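Local coordinates for methyl-coenzyme M reductase subunit beta (Methanosarcina barkeri, PDB 1E6Y), which is a component of the enzyme that reduces methyl-coenzyme M with coenzyme B, releasing methane and a mixed heterodisulfide in the last step of methanogenesis, at residues V44-G56 / G67-D79. Sequence-based numbering, arbitrary orientation.
Sequences VNLAGIQGALASG and GRGLNYDIVGNAD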
# COMPACT_ATOMS: atom_id res chain seq x y z
N VAL E 44 19.58 20.44 3.07
CA VAL E 44 19.72 20.29 1.63
C VAL E 44 21.19 20.04 1.29
O VAL E 44 22.07 20.75 1.78
CB VAL E 44 19.23 21.55 0.87
CG1 VAL E 44 19.48 21.40 -0.62
CG2 VAL E 44 17.75 21.75 1.13
N ASN E 45 21.44 19.00 0.51
CA ASN E 45 22.80 18.64 0.13
C ASN E 45 23.17 19.34 -1.19
O ASN E 45 22.85 18.84 -2.27
CB ASN E 45 22.91 17.12 -0.02
CG ASN E 45 24.34 16.65 -0.17
OD1 ASN E 45 25.25 17.45 -0.42
ND2 ASN E 45 24.55 15.35 -0.05
N LEU E 46 23.82 20.49 -1.08
CA LEU E 46 24.21 21.28 -2.24
C LEU E 46 25.24 20.57 -3.10
O LEU E 46 25.19 20.64 -4.33
CB LEU E 46 24.76 22.64 -1.79
CG LEU E 46 23.80 23.57 -1.05
CD1 LEU E 46 24.50 24.90 -0.80
CD2 LEU E 46 22.54 23.78 -1.87
N ALA E 47 26.19 19.91 -2.45
CA ALA E 47 27.18 19.09 -3.15
C ALA E 47 26.47 17.98 -3.94
O ALA E 47 26.80 17.73 -5.09
CB ALA E 47 28.18 18.50 -2.16
N GLY E 48 25.45 17.39 -3.32
CA GLY E 48 24.68 16.35 -3.98
C GLY E 48 23.93 16.84 -5.20
O GLY E 48 23.90 16.17 -6.23
N ILE E 49 23.31 18.02 -5.09
CA ILE E 49 22.62 18.63 -6.22
C ILE E 49 23.60 18.88 -7.37
O ILE E 49 23.33 18.50 -8.51
CB ILE E 49 21.95 19.97 -5.82
CG1 ILE E 49 20.81 19.71 -4.84
CG2 ILE E 49 21.41 20.69 -7.06
CD1 ILE E 49 20.29 20.95 -4.17
N GLN E 50 24.76 19.46 -7.05
CA GLN E 50 25.77 19.76 -8.06
C GLN E 50 26.23 18.51 -8.80
O GLN E 50 26.29 18.50 -10.03
CB GLN E 50 26.97 20.46 -7.40
CG GLN E 50 28.05 20.88 -8.39
CD GLN E 50 29.07 21.81 -7.77
OE1 GLN E 50 28.77 22.56 -6.85
NE2 GLN E 50 30.29 21.78 -8.30
N GLY E 51 26.51 17.45 -8.04
CA GLY E 51 26.89 16.19 -8.64
C GLY E 51 25.79 15.58 -9.49
O GLY E 51 26.03 15.11 -10.61
N ALA E 52 24.56 15.63 -8.98
CA ALA E 52 23.39 15.12 -9.70
C ALA E 52 23.16 15.87 -11.01
O ALA E 52 22.87 15.25 -12.04
CB ALA E 52 22.15 15.21 -8.82
N LEU E 53 23.31 17.19 -10.97
CA LEU E 53 23.15 18.02 -12.17
C LEU E 53 24.16 17.65 -13.24
O LEU E 53 23.81 17.51 -14.41
CB LEU E 53 23.30 19.50 -11.82
CG LEU E 53 22.13 20.16 -11.10
CD1 LEU E 53 22.56 21.53 -10.59
CD2 LEU E 53 20.95 20.28 -12.05
N ALA E 54 25.40 17.43 -12.82
CA ALA E 54 26.49 17.16 -13.76
C ALA E 54 26.39 15.78 -14.38
O ALA E 54 26.63 15.61 -15.58
CB ALA E 54 27.83 17.33 -13.05
N SER E 55 26.02 14.79 -13.58
CA SER E 55 26.06 13.39 -14.00
C SER E 55 24.72 12.86 -14.49
O SER E 55 24.66 11.83 -15.16
CB SER E 55 26.57 12.51 -12.86
OG SER E 55 25.65 12.50 -11.79
N GLY E 56 23.64 13.53 -14.11
CA GLY E 56 22.31 13.04 -14.42
C GLY E 56 21.85 11.96 -13.45
O GLY E 56 20.79 11.37 -13.63
N GLY E 67 23.12 12.39 -21.08
CA GLY E 67 23.09 13.43 -22.10
C GLY E 67 22.37 14.71 -21.75
O GLY E 67 22.04 15.50 -22.63
N ARG E 68 22.18 14.97 -20.46
CA ARG E 68 21.40 16.12 -20.01
C ARG E 68 22.19 16.87 -18.94
O ARG E 68 21.63 17.48 -18.03
CB ARG E 68 20.03 15.68 -19.52
CG ARG E 68 19.15 14.90 -20.49
CD ARG E 68 18.81 15.74 -21.73
NE ARG E 68 18.18 16.98 -21.26
CZ ARG E 68 16.95 17.12 -20.81
NH1 ARG E 68 16.51 18.30 -20.40
NH2 ARG E 68 16.10 16.09 -20.76
N GLY E 69 23.51 16.75 -19.01
CA GLY E 69 24.38 17.29 -17.98
C GLY E 69 24.34 18.80 -17.87
O GLY E 69 24.31 19.51 -18.87
N LEU E 70 24.27 19.28 -16.63
CA LEU E 70 24.35 20.71 -16.34
C LEU E 70 25.47 20.96 -15.34
O LEU E 70 25.50 20.36 -14.27
CB LEU E 70 23.01 21.22 -15.78
CG LEU E 70 21.78 21.12 -16.68
CD1 LEU E 70 20.54 21.50 -15.89
CD2 LEU E 70 21.94 22.02 -17.89
N ASN E 71 26.42 21.81 -15.72
CA ASN E 71 27.57 22.11 -14.88
C ASN E 71 27.40 23.44 -14.16
O ASN E 71 27.77 24.49 -14.67
CB ASN E 71 28.85 22.12 -15.72
CG ASN E 71 29.07 20.81 -16.45
OD1 ASN E 71 29.00 19.74 -15.85
ND2 ASN E 71 29.29 20.89 -17.75
N TYR E 72 26.73 23.38 -13.01
CA TYR E 72 26.49 24.56 -12.19
C TYR E 72 27.37 24.47 -10.95
O TYR E 72 27.44 23.41 -10.31
CB TYR E 72 25.03 24.63 -11.76
CG TYR E 72 24.02 24.75 -12.89
CD1 TYR E 72 24.41 25.11 -14.18
CD2 TYR E 72 22.66 24.53 -12.65
CE1 TYR E 72 23.48 25.26 -15.20
CE2 TYR E 72 21.72 24.69 -13.66
CZ TYR E 72 22.14 25.05 -14.93
OH TYR E 72 21.20 25.22 -15.92
N ASP E 73 28.01 25.57 -10.59
CA ASP E 73 28.81 25.61 -9.38
C ASP E 73 27.92 25.96 -8.18
O ASP E 73 27.88 27.11 -7.74
CB ASP E 73 29.94 26.63 -9.52
CG ASP E 73 30.97 26.52 -8.40
OD1 ASP E 73 30.91 25.56 -7.60
OD2 ASP E 73 31.84 27.41 -8.32
N ILE E 74 27.21 24.96 -7.68
CA ILE E 74 26.29 25.15 -6.56
C ILE E 74 27.05 25.49 -5.28
O ILE E 74 26.76 26.49 -4.62
CB ILE E 74 25.43 23.89 -6.31
CG1 ILE E 74 24.75 23.44 -7.62
CG2 ILE E 74 24.41 24.15 -5.22
CD1 ILE E 74 23.79 24.46 -8.20
N VAL E 75 28.06 24.68 -4.97
CA VAL E 75 28.84 24.84 -3.74
C VAL E 75 29.62 26.16 -3.73
O VAL E 75 29.67 26.85 -2.71
CB VAL E 75 29.81 23.65 -3.55
CG1 VAL E 75 30.72 23.88 -2.35
CG2 VAL E 75 29.01 22.36 -3.36
N GLY E 76 30.17 26.54 -4.88
CA GLY E 76 30.93 27.78 -4.97
C GLY E 76 30.08 29.03 -4.85
O GLY E 76 30.60 30.13 -4.64
N ASN E 77 28.77 28.87 -4.98
CA ASN E 77 27.83 29.97 -4.86
C ASN E 77 26.90 29.78 -3.66
O ASN E 77 25.83 30.38 -3.59
CB ASN E 77 27.00 30.10 -6.14
CG ASN E 77 27.80 30.64 -7.31
OD1 ASN E 77 27.99 31.85 -7.42
ND2 ASN E 77 28.28 29.76 -8.16
N ALA E 78 27.36 29.00 -2.68
CA ALA E 78 26.54 28.58 -1.55
C ALA E 78 25.96 29.74 -0.75
O ALA E 78 24.81 29.67 -0.29
CB ALA E 78 27.34 27.67 -0.63
N ASP E 79 26.75 30.79 -0.56
CA ASP E 79 26.30 31.95 0.21
C ASP E 79 25.19 32.72 -0.50
O ASP E 79 24.20 33.10 0.12
CB ASP E 79 27.48 32.89 0.49
CG ASP E 79 28.35 32.39 1.62
OD1 ASP E 79 27.81 32.12 2.72
OD2 ASP E 79 29.57 32.25 1.41
O HOH W 1 26.59 20.62 -11.84
O HOH W 2 32.59 23.55 -6.76
O HOH W 3 21.94 15.91 -15.64
O HOH W 4 27.92 17.48 -17.16
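Leu-53 O, near the C-terminal end of helix 46-55, accepts hydrogen bonds from Leu-70 N and from a water. The Leu-70 N to Leu-53 O distance is 2.9 Å, and the bond is almost straight, though the donor stands well above the carbonyl plane. The same water also donates to Arg-68 O, so it links helix 46-55 to segment 67-79 a second time.

Further along, Gln-50 reaches across with its amide. CG lies anti to the backbone N (chi1 -177°) and the chain runs on extended, which carries OE1 to the backbone of the other segment. Val-75 N meets Gln-50 OE1 head-on at 2.9 Å, with an N-H...O angle of 177°. The other polar atom of the amide, NE2, donates over a long 3.3 Å to a water, which in turn donates to Asp-73 OD1. The amide and carboxylate planes stand nearly perpendicular, 82° apart. Shortening Gln-50 to an alanine is likely to leave Val-75 N without this acceptor and the Asp-73 water without its NE2 donor.

Apolar contacts accompany these bonds. Ile-74 sets CG2 against Leu-46 CB at 3.8 Å and CG1 against Gln-50 CB at 3.7 Å. Leu-53 CD1 approaches the Tyr-72 ring obliquely, 3.6 Å from CD2, and also meets Ile-74 CD1. Helix 125-141 packs on Ile-74 and Tyr-72, and Tyr-72 OH is hydrogen-bonded to Thr-144 OG1.

A further water bridges Gln-50 O, Leu-70 O and Tyr-72 N. The segment before helix 78-89 thus lies along helix 46-55 in the N-terminal domain, away from the active site. With two direct hydrogen bonds between the segments, much of the remaining polar linkage runs through water. The fit probably depends on those waters as well as on the packing of aliphatic side chains and the Tyr-72 ring.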